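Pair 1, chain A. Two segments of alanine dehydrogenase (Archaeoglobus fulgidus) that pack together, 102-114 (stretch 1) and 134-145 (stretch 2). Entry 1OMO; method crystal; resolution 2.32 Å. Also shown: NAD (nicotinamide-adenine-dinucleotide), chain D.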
# COMPACT_ATOMS: atom_id res chain seq x y z
N THR A 102 5.29 -11.51 -9.44
CA THR A 102 4.25 -12.22 -10.20
C THR A 102 4.45 -13.70 -10.00
O THR A 102 3.55 -14.41 -9.59
CB THR A 102 4.27 -11.88 -11.71
OG1 THR A 102 4.04 -10.48 -11.90
CG2 THR A 102 3.15 -12.66 -12.46
N TYR A 103 5.66 -14.16 -10.26
CA TYR A 103 5.94 -15.55 -10.08
C TYR A 103 5.89 -16.01 -8.63
O TYR A 103 5.35 -17.07 -8.35
CB TYR A 103 7.31 -15.85 -10.66
CG TYR A 103 7.83 -17.24 -10.39
CD1 TYR A 103 8.82 -17.46 -9.43
CD2 TYR A 103 7.40 -18.33 -11.16
CE1 TYR A 103 9.36 -18.73 -9.24
CE2 TYR A 103 7.93 -19.58 -10.97
CZ TYR A 103 8.91 -19.77 -10.01
OH TYR A 103 9.43 -21.02 -9.80
N THR A 104 6.43 -15.21 -7.71
CA THR A 104 6.44 -15.65 -6.32
C THR A 104 5.08 -15.65 -5.70
O THR A 104 4.89 -16.24 -4.65
CB THR A 104 7.43 -14.84 -5.42
OG1 THR A 104 7.18 -13.43 -5.52
CG2 THR A 104 8.90 -15.16 -5.79
N THR A 105 4.13 -14.95 -6.31
CA THR A 105 2.77 -14.95 -5.75
C THR A 105 2.19 -16.37 -6.01
O THR A 105 1.57 -16.97 -5.12
CB THR A 105 1.88 -13.87 -6.43
OG1 THR A 105 2.33 -12.57 -6.03
CG2 THR A 105 0.41 -14.05 -6.08
N SER A 106 2.44 -16.92 -7.20
CA SER A 106 1.95 -18.27 -7.54
C SER A 106 2.69 -19.30 -6.69
O SER A 106 2.09 -20.22 -6.11
CB SER A 106 2.18 -18.59 -9.03
OG SER A 106 1.18 -17.99 -9.82
N LEU A 107 4.01 -19.11 -6.59
CA LEU A 107 4.89 -19.99 -5.84
C LEU A 107 4.47 -20.11 -4.39
O LEU A 107 4.26 -21.22 -3.89
CB LEU A 107 6.33 -19.48 -5.90
CG LEU A 107 7.52 -20.45 -5.99
CD1 LEU A 107 8.55 -20.06 -4.95
CD2 LEU A 107 7.11 -21.87 -5.83
N ARG A 108 4.31 -18.98 -3.69
CA ARG A 108 3.97 -19.05 -2.29
C ARG A 108 2.52 -19.49 -2.04
O ARG A 108 2.17 -19.85 -0.92
CB ARG A 108 4.29 -17.74 -1.57
CG ARG A 108 3.60 -16.46 -2.07
CD ARG A 108 2.08 -16.41 -1.82
NE ARG A 108 1.58 -15.03 -1.78
CZ ARG A 108 0.31 -14.67 -1.96
NH1 ARG A 108 -0.61 -15.59 -2.23
NH2 ARG A 108 -0.07 -13.40 -1.81
N THR A 109 1.68 -19.45 -3.06
CA THR A 109 0.29 -19.91 -2.89
C THR A 109 0.43 -21.42 -2.99
O THR A 109 -0.16 -22.17 -2.21
CB THR A 109 -0.63 -19.36 -4.01
OG1 THR A 109 -0.52 -17.93 -4.02
CG2 THR A 109 -2.10 -19.77 -3.74
N GLY A 110 1.25 -21.87 -3.93
CA GLY A 110 1.47 -23.29 -4.02
C GLY A 110 2.04 -23.81 -2.71
O GLY A 110 1.55 -24.79 -2.14
N ALA A 111 3.09 -23.14 -2.20
CA ALA A 111 3.72 -23.56 -0.95
C ALA A 111 2.70 -23.66 0.19
O ALA A 111 2.69 -24.65 0.94
CB ALA A 111 4.86 -22.59 -0.58
N ALA A 112 1.82 -22.66 0.33
CA ALA A 112 0.83 -22.72 1.40
C ALA A 112 -0.07 -23.94 1.25
O ALA A 112 -0.36 -24.62 2.22
CB ALA A 112 -0.01 -21.44 1.43
N GLY A 113 -0.47 -24.24 0.01
CA GLY A 113 -1.34 -25.36 -0.23
C GLY A 113 -0.67 -26.60 0.30
O GLY A 113 -1.30 -27.39 0.97
N GLY A 114 0.61 -26.74 -0.01
CA GLY A 114 1.39 -27.88 0.43
C GLY A 114 1.55 -27.96 1.95
O GLY A 114 1.48 -29.05 2.52
N GLY A 134 -5.30 -24.84 -14.27
CA GLY A 134 -4.54 -23.68 -14.72
C GLY A 134 -3.23 -23.56 -13.92
O GLY A 134 -2.81 -24.49 -13.23
N THR A 135 -2.60 -22.40 -14.00
CA THR A 135 -1.34 -22.15 -13.35
C THR A 135 -1.20 -22.60 -11.92
O THR A 135 -0.30 -23.35 -11.57
CB THR A 135 -0.99 -20.65 -13.42
OG1 THR A 135 -0.80 -20.28 -14.78
CG2 THR A 135 0.27 -20.36 -12.62
N GLN A 136 -2.08 -22.12 -11.07
CA GLN A 136 -2.02 -22.47 -9.67
C GLN A 136 -2.08 -23.97 -9.42
O GLN A 136 -1.43 -24.46 -8.47
CB GLN A 136 -3.12 -21.75 -8.89
CG GLN A 136 -2.99 -22.00 -7.41
CD GLN A 136 -1.55 -21.78 -6.92
OE1 GLN A 136 -1.06 -22.50 -6.03
NE2 GLN A 136 -0.88 -20.76 -7.49
N ALA A 137 -2.82 -24.72 -10.23
CA ALA A 137 -2.89 -26.16 -10.00
C ALA A 137 -1.49 -26.77 -10.04
O ALA A 137 -1.17 -27.61 -9.21
CB ALA A 137 -3.80 -26.86 -11.02
N TYR A 138 -0.69 -26.35 -11.02
CA TYR A 138 0.67 -26.87 -11.13
C TYR A 138 1.46 -26.56 -9.85
O TYR A 138 2.13 -27.44 -9.31
CB TYR A 138 1.40 -26.28 -12.35
CG TYR A 138 0.85 -26.76 -13.69
CD1 TYR A 138 -0.27 -26.15 -14.27
CD2 TYR A 138 1.45 -27.83 -14.37
CE1 TYR A 138 -0.78 -26.59 -15.50
CE2 TYR A 138 0.96 -28.28 -15.58
CZ TYR A 138 -0.16 -27.66 -16.15
OH TYR A 138 -0.63 -28.10 -17.37
N PHE A 139 1.37 -25.32 -9.36
CA PHE A 139 2.11 -25.00 -8.14
C PHE A 139 1.63 -25.78 -6.94
O PHE A 139 2.41 -26.14 -6.08
CB PHE A 139 2.05 -23.51 -7.84
CG PHE A 139 2.87 -22.68 -8.76
CD1 PHE A 139 2.33 -22.18 -9.95
CD2 PHE A 139 4.22 -22.46 -8.49
CE1 PHE A 139 3.10 -21.47 -10.84
CE2 PHE A 139 5.01 -21.75 -9.37
CZ PHE A 139 4.46 -21.25 -10.56
N GLN A 140 0.33 -26.05 -6.88
CA GLN A 140 -0.19 -26.80 -5.77
C GLN A 140 0.39 -28.24 -5.87
O GLN A 140 0.88 -28.79 -4.88
CB GLN A 140 -1.71 -26.81 -5.86
CG GLN A 140 -2.40 -27.06 -4.58
CD GLN A 140 -2.48 -25.83 -3.67
OE1 GLN A 140 -2.75 -25.98 -2.48
NE2 GLN A 140 -2.26 -24.64 -4.21
N LEU A 141 0.34 -28.81 -7.07
CA LEU A 141 0.84 -30.16 -7.34
C LEU A 141 2.29 -30.29 -6.91
O LEU A 141 2.64 -31.24 -6.23
CB LEU A 141 0.71 -30.46 -8.84
CG LEU A 141 1.05 -31.81 -9.50
CD1 LEU A 141 2.51 -31.89 -9.72
CD2 LEU A 141 0.56 -32.98 -8.66
N GLU A 142 3.12 -29.32 -7.29
CA GLU A 142 4.53 -29.34 -6.94
C GLU A 142 4.78 -29.21 -5.44
O GLU A 142 5.68 -29.84 -4.92
CB GLU A 142 5.29 -28.24 -7.69
CG GLU A 142 5.39 -28.44 -9.18
CD GLU A 142 6.29 -29.61 -9.58
OE1 GLU A 142 6.25 -30.01 -10.77
OE2 GLU A 142 7.05 -30.13 -8.73
N ALA A 143 4.02 -28.37 -4.75
CA ALA A 143 4.21 -28.24 -3.32
C ALA A 143 3.80 -29.56 -2.63
O ALA A 143 4.52 -30.06 -1.74
CB ALA A 143 3.38 -27.12 -2.78
N LEU A 144 2.66 -30.10 -3.04
CA LEU A 144 2.13 -31.32 -2.46
C LEU A 144 3.05 -32.53 -2.63
O LEU A 144 3.13 -33.39 -1.73
CB LEU A 144 0.74 -31.63 -3.05
CG LEU A 144 -0.44 -30.71 -2.65
CD1 LEU A 144 -1.64 -30.97 -3.55
CD2 LEU A 144 -0.81 -30.97 -1.18
N ARG A 145 3.74 -32.64 -3.76
CA ARG A 145 4.59 -33.78 -3.85
C ARG A 145 5.83 -33.62 -3.00
O ARG A 145 6.62 -34.53 -2.89
CB ARG A 145 4.91 -34.14 -5.30
CG ARG A 145 5.64 -33.15 -6.10
CD ARG A 145 5.84 -33.75 -7.46
NE ARG A 145 6.74 -32.94 -8.26
CZ ARG A 145 7.56 -33.44 -9.18
NH1 ARG A 145 7.59 -34.75 -9.39
NH2 ARG A 145 8.32 -32.63 -9.90
PA NAD D . -5.95 -19.68 -14.66
O1A NAD D . -6.94 -18.90 -15.44
O2A NAD D . -4.62 -20.06 -15.32
O5B NAD D . -6.46 -21.06 -13.92
C5B NAD D . -7.90 -21.33 -13.65
C4B NAD D . -8.26 -22.63 -14.43
O4B NAD D . -9.70 -22.84 -14.06
C3B NAD D . -8.33 -22.53 -16.03
O3B NAD D . -7.48 -23.58 -16.65
C2B NAD D . -9.82 -22.66 -16.40
O2B NAD D . -10.18 -23.17 -17.64
C1B NAD D . -10.35 -23.44 -15.15
N9A NAD D . -11.73 -23.20 -14.86
C8A NAD D . -12.51 -22.06 -14.91
N7A NAD D . -13.75 -22.25 -14.54
C5A NAD D . -13.89 -23.53 -14.23
C6A NAD D . -15.03 -24.31 -13.74
N6A NAD D . -16.21 -23.78 -13.57
N1A NAD D . -14.76 -25.65 -13.51
C2A NAD D . -13.55 -26.23 -13.69
N3A NAD D . -12.42 -25.52 -14.17
C4A NAD D . -12.64 -24.17 -14.40
O3 NAD D . -5.53 -19.09 -13.16
PN NAD D . -4.44 -19.55 -11.94
O1N NAD D . -3.91 -20.92 -12.30
O2N NAD D . -3.52 -18.38 -11.64
O5D NAD D . -5.57 -19.73 -10.71
C5D NAD D . -6.57 -18.51 -10.76
C4D NAD D . -7.48 -18.47 -9.57
O4D NAD D . -6.59 -18.48 -8.32
C3D NAD D . -8.34 -17.18 -9.43
O3D NAD D . -9.54 -17.41 -8.66
C2D NAD D . -7.34 -16.26 -8.73
O2D NAD D . -7.84 -15.02 -8.37
C1D NAD D . -6.83 -17.23 -7.56
N1N NAD D . -5.48 -17.02 -6.93
C2N NAD D . -5.55 -17.01 -5.47
C3N NAD D . -4.26 -17.01 -4.82
C7N NAD D . -4.34 -16.98 -3.18
O7N NAD D . -3.36 -16.52 -2.54
N7N NAD D . -5.48 -17.48 -2.59
C4N NAD D . -2.99 -17.03 -5.46
C5N NAD D . -3.08 -17.05 -6.91
C6N NAD D . -4.29 -17.04 -7.62
O HOH W 1 -1.27 -18.76 -9.62

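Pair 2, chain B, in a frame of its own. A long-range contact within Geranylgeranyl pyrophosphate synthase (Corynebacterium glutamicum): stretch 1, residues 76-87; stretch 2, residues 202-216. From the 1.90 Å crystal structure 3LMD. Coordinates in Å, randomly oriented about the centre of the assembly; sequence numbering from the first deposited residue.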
# COMPACT_ATOMS: atom_id res chain seq x y z
N ARG B 76 -7.63 -18.29 -11.52
CA ARG B 76 -6.56 -17.44 -10.97
C ARG B 76 -5.22 -18.18 -11.00
O ARG B 76 -4.96 -19.05 -10.17
CB ARG B 76 -6.94 -17.08 -9.54
CG ARG B 76 -8.35 -16.47 -9.41
CD ARG B 76 -8.57 -15.88 -8.02
NE ARG B 76 -9.91 -15.30 -7.90
CZ ARG B 76 -10.20 -14.03 -8.17
NH1 ARG B 76 -11.45 -13.60 -8.04
NH2 ARG B 76 -9.24 -13.17 -8.52
N PHE B 77 -4.36 -17.82 -11.95
CA PHE B 77 -3.12 -18.58 -12.14
C PHE B 77 -2.18 -18.59 -10.92
O PHE B 77 -1.56 -19.63 -10.59
CB PHE B 77 -2.32 -18.07 -13.35
CG PHE B 77 -1.01 -18.78 -13.51
CD1 PHE B 77 0.16 -18.22 -13.02
CD2 PHE B 77 -0.98 -20.05 -14.05
CE1 PHE B 77 1.38 -18.93 -13.12
CE2 PHE B 77 0.21 -20.74 -14.16
CZ PHE B 77 1.39 -20.18 -13.69
N ARG B 78 -2.00 -17.45 -10.28
CA ARG B 78 -1.02 -17.37 -9.18
C ARG B 78 -1.37 -18.27 -7.99
O ARG B 78 -0.49 -19.01 -7.49
CB ARG B 78 -0.79 -15.93 -8.75
CG ARG B 78 -0.19 -15.12 -9.88
CD ARG B 78 -0.27 -13.59 -9.66
NE ARG B 78 0.29 -12.91 -10.83
CZ ARG B 78 -0.37 -12.75 -11.98
NH1 ARG B 78 -1.63 -13.16 -12.08
NH2 ARG B 78 0.20 -12.12 -13.00
N PRO B 79 -2.63 -18.23 -7.53
CA PRO B 79 -2.94 -19.19 -6.45
C PRO B 79 -2.88 -20.64 -6.93
O PRO B 79 -2.45 -21.50 -6.17
CB PRO B 79 -4.36 -18.80 -5.99
CG PRO B 79 -4.84 -17.69 -6.93
CD PRO B 79 -3.66 -17.17 -7.69
N MET B 80 -3.26 -20.91 -8.18
CA MET B 80 -3.17 -22.28 -8.70
C MET B 80 -1.73 -22.77 -8.65
O MET B 80 -1.46 -23.91 -8.27
CB MET B 80 -3.69 -22.36 -10.16
CG MET B 80 -3.74 -23.81 -10.69
SD MET B 80 -3.96 -24.00 -12.52
CE MET B 80 -2.25 -23.80 -13.05
N PHE B 81 -0.80 -21.91 -9.06
CA PHE B 81 0.62 -22.26 -9.00
C PHE B 81 1.08 -22.51 -7.57
O PHE B 81 1.82 -23.46 -7.31
CB PHE B 81 1.49 -21.18 -9.67
CG PHE B 81 2.98 -21.50 -9.61
CD1 PHE B 81 3.45 -22.77 -9.94
CD2 PHE B 81 3.89 -20.56 -9.19
CE1 PHE B 81 4.82 -23.07 -9.87
CE2 PHE B 81 5.27 -20.84 -9.15
CZ PHE B 81 5.73 -22.08 -9.48
N ALA B 82 0.63 -21.69 -6.61
CA ALA B 82 0.97 -21.92 -5.20
C ALA B 82 0.46 -23.30 -4.71
O ALA B 82 1.14 -24.01 -3.93
CB ALA B 82 0.36 -20.81 -4.31
N LEU B 83 -0.75 -23.65 -5.14
CA LEU B 83 -1.33 -24.95 -4.75
C LEU B 83 -0.53 -26.12 -5.37
O LEU B 83 -0.23 -27.10 -4.68
CB LEU B 83 -2.81 -25.06 -5.18
CG LEU B 83 -3.82 -24.04 -4.61
CD1 LEU B 83 -5.24 -24.23 -5.12
CD2 LEU B 83 -3.84 -23.96 -3.09
N LEU B 84 -0.18 -26.01 -6.65
CA LEU B 84 0.68 -27.01 -7.30
C LEU B 84 2.01 -27.14 -6.60
O LEU B 84 2.49 -28.26 -6.32
CB LEU B 84 0.85 -26.69 -8.80
CG LEU B 84 -0.45 -26.78 -9.61
CD1 LEU B 84 -0.25 -26.24 -11.02
CD2 LEU B 84 -0.86 -28.25 -9.66
N ALA B 85 2.64 -26.00 -6.29
CA ALA B 85 3.90 -26.02 -5.58
C ALA B 85 3.78 -26.74 -4.25
O ALA B 85 4.71 -27.41 -3.82
CB ALA B 85 4.44 -24.57 -5.33
N SER B 86 2.65 -26.57 -3.56
CA SER B 86 2.48 -27.20 -2.25
C SER B 86 2.45 -28.73 -2.37
O SER B 86 2.71 -29.43 -1.41
CB SER B 86 1.21 -26.71 -1.53
OG SER B 86 0.05 -27.37 -2.02
N GLU B 87 2.17 -29.24 -3.55
CA GLU B 87 2.11 -30.71 -3.74
C GLU B 87 3.47 -31.35 -3.48
O GLU B 87 3.55 -32.57 -3.32
CB GLU B 87 1.61 -31.07 -5.14
CG GLU B 87 0.13 -30.76 -5.33
CD GLU B 87 -0.78 -31.77 -4.58
OE1 GLU B 87 -0.26 -32.74 -4.01
OE2 GLU B 87 -2.01 -31.61 -4.59
N VAL B 202 8.30 -11.76 -10.29
CA VAL B 202 8.61 -11.97 -8.86
C VAL B 202 7.39 -12.48 -8.11
O VAL B 202 7.53 -13.20 -7.11
CB VAL B 202 9.15 -10.71 -8.08
CG1 VAL B 202 10.57 -10.35 -8.50
CG2 VAL B 202 8.15 -9.52 -8.17
N LEU B 203 6.20 -12.12 -8.56
CA LEU B 203 5.01 -12.54 -7.81
C LEU B 203 4.63 -14.00 -8.13
O LEU B 203 4.11 -14.72 -7.27
CB LEU B 203 3.83 -11.62 -8.08
CG LEU B 203 2.58 -11.79 -7.22
CD1 LEU B 203 2.83 -11.72 -5.69
CD2 LEU B 203 1.60 -10.65 -7.66
N ILE B 204 4.90 -14.43 -9.36
CA ILE B 204 4.68 -15.84 -9.69
C ILE B 204 5.72 -16.69 -8.95
O ILE B 204 5.38 -17.72 -8.37
CB ILE B 204 4.74 -16.05 -11.22
CG1 ILE B 204 3.60 -15.26 -11.88
CG2 ILE B 204 4.59 -17.53 -11.60
CD1 ILE B 204 3.75 -15.19 -13.40
N ALA B 205 6.97 -16.22 -8.93
CA ALA B 205 8.02 -16.85 -8.14
C ALA B 205 7.59 -16.95 -6.68
O ALA B 205 7.81 -17.97 -6.03
CB ALA B 205 9.36 -16.06 -8.25
N SER B 206 6.97 -15.88 -6.17
CA SER B 206 6.51 -15.86 -4.78
C SER B 206 5.43 -16.90 -4.51
O SER B 206 5.40 -17.49 -3.45
CB SER B 206 5.97 -14.45 -4.43
OG SER B 206 5.37 -14.47 -3.16
N ALA B 207 4.49 -17.07 -5.43
CA ALA B 207 3.47 -18.10 -5.30
C ALA B 207 4.13 -19.49 -5.16
O ALA B 207 3.71 -20.28 -4.32
CB ALA B 207 2.58 -18.08 -6.49
N GLY B 208 5.16 -19.78 -5.96
CA GLY B 208 5.86 -21.10 -5.86
C GLY B 208 6.57 -21.22 -4.51
O GLY B 208 6.47 -22.23 -3.82
N TYR B 209 7.26 -20.16 -4.12
CA TYR B 209 8.01 -20.14 -2.87
C TYR B 209 7.07 -20.41 -1.67
O TYR B 209 7.31 -21.30 -0.85
CB TYR B 209 8.72 -18.77 -2.69
CG TYR B 209 9.44 -18.68 -1.35
CD1 TYR B 209 10.73 -19.20 -1.19
CD2 TYR B 209 8.80 -18.12 -0.23
CE1 TYR B 209 11.40 -19.14 0.07
CE2 TYR B 209 9.46 -18.07 1.05
CZ TYR B 209 10.75 -18.58 1.17
OH TYR B 209 11.39 -18.53 2.39
N LEU B 210 5.97 -19.65 -1.61
CA LEU B 210 5.07 -19.69 -0.46
C LEU B 210 4.27 -20.99 -0.42
O LEU B 210 4.09 -21.55 0.66
CB LEU B 210 4.14 -18.47 -0.50
CG LEU B 210 4.85 -17.14 -0.13
CD1 LEU B 210 3.80 -15.99 -0.31
CD2 LEU B 210 5.45 -17.15 1.29
N GLY B 211 3.76 -21.43 -1.56
CA GLY B 211 3.01 -22.68 -1.63
C GLY B 211 3.88 -23.83 -1.14
O GLY B 211 3.44 -24.62 -0.31
N ALA B 212 5.12 -23.90 -1.62
CA ALA B 212 6.02 -24.97 -1.22
C ALA B 212 6.45 -24.83 0.25
O ALA B 212 6.48 -25.82 0.99
CB ALA B 212 7.25 -25.04 -2.14
N MET B 213 6.78 -23.61 0.67
CA MET B 213 7.27 -23.42 2.03
C MET B 213 6.21 -23.76 3.08
O MET B 213 6.51 -24.44 4.08
CB MET B 213 7.78 -21.99 2.27
CG MET B 213 8.39 -21.79 3.71
SD MET B 213 7.18 -21.29 4.95
CE MET B 213 7.23 -19.50 4.54
N HIS B 214 4.99 -23.27 2.88
CA HIS B 214 3.90 -23.56 3.82
C HIS B 214 3.42 -25.02 3.80
O HIS B 214 2.75 -25.45 4.73
CB HIS B 214 2.71 -22.60 3.68
CG HIS B 214 3.00 -21.25 4.25
ND1 HIS B 214 3.10 -21.02 5.60
CD2 HIS B 214 3.36 -20.08 3.64
CE1 HIS B 214 3.44 -19.76 5.82
NE2 HIS B 214 3.60 -19.16 4.64
N ALA B 215 3.78 -25.76 2.76
CA ALA B 215 3.51 -27.19 2.73
C ALA B 215 4.64 -28.00 3.38
O ALA B 215 4.57 -29.24 3.45
CB ALA B 215 3.31 -27.65 1.31
N GLY B 216 5.67 -27.29 3.85
CA GLY B 216 6.86 -27.91 4.44
C GLY B 216 7.78 -28.65 3.47
O GLY B 216 8.47 -29.58 3.86

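Pair 1 and pair 2 each bring two helices together at a short distance and a moderate angle. The axes approach to 7.4 Å in pair 1 and 6.9 Å in pair 2, with signed crossing angles of -46° and -39°, and 14 central residues superpose with an RMSD of 0.7 Å. Axes this close leave little room for side chains between them, so small residues must line the crossing; the pairs differ in which helix supplies the glycines.

In pair 1 the first helix carries the glycines. The CA atoms of Gly110(A) and Gln140(A) lie 4.3 Å apart, and a CB on Gly110(A) would clash with the carbonyl oxygen of Phe139(A). The matching position, Ala82(B), does bear a methyl, but its CB points sideways, and both CA (3.3 Å, a CA-H...O contact) and CB (3.4 Å) of Ala82(B) lie close to Ala207(B) O. Across from it, pair 2 places its own glycine. Gly211(B) CA is 3.2 Å from Ala82(B) O, and a CB there would run into that oxygen. Its counterpart, Ala143(A), can keep a methyl, which points toward the first helix and reaches Gly110(A) O at 3.0 Å (from CB).

The same exchange occurs at the next pair of positions. Gln140(A) inserts its side chain among Thr109(A), Gly110(A), Gly113(A) and Gly114(A), where the three glycines leave a hole. Its match, Gly208(B), has no side chain; the space beside it is used by the ring of Phe81(B), whose CE2 lies 3.4 Å from Gly208(B) CA. Ala85(B), matching Gly113(A), adds a methyl with CB 3.4 Å from Gly208(B) O. Thus one long side chain fits against glycines in pair 1, while in pair 2 a glycine accommodates an aromatic ring from the opposite helix.

Phe81(B) itself matches Thr109(A), a smaller residue whose OG1 bonds back to Thr105(A) O at 2.5 Å. Phe139(A), by contrast, matches Ala207(B). Its ring is a knob among Tyr103(A), Ser106(A), Leu107(A) and Gly110(A): Ser106(A) CB sits over one face, 3.8 Å from the ring centroid, and the ring's edge is directed toward the face of Tyr103(A). Ala207(B) needs only a methyl, its CB 3.4 Å from Arg78(B) O and 3.9 Å from Phe81(B) CD2.

Toward the start of the helices, polarity separates the pairs. Gln136(A) NE2 donates a weak hydrogen bond to Ser106(A) O at 3.3 Å, and a water joins this amide to Ser106(A) OG and to NAD. The matching Ile204(B) and Arg78(B) pack through hydrocarbon: Arg78(B) CD approaches Leu203(B) CD2 at 4.0 Å, and Ile204(B) CG2 meets Phe77(B) CE1 at 3.8 Å. No hydrogen bond crosses pair 2.

At the far end, Gly114(A) matches Ser86(B). The glycine lets Ala143(A) CB come within 3.9 Å of its CA; the serine instead turns its CB sideways, 3.3 Å from Gly211(B) O, while its OG bonds to Leu83(B) O within its own helix.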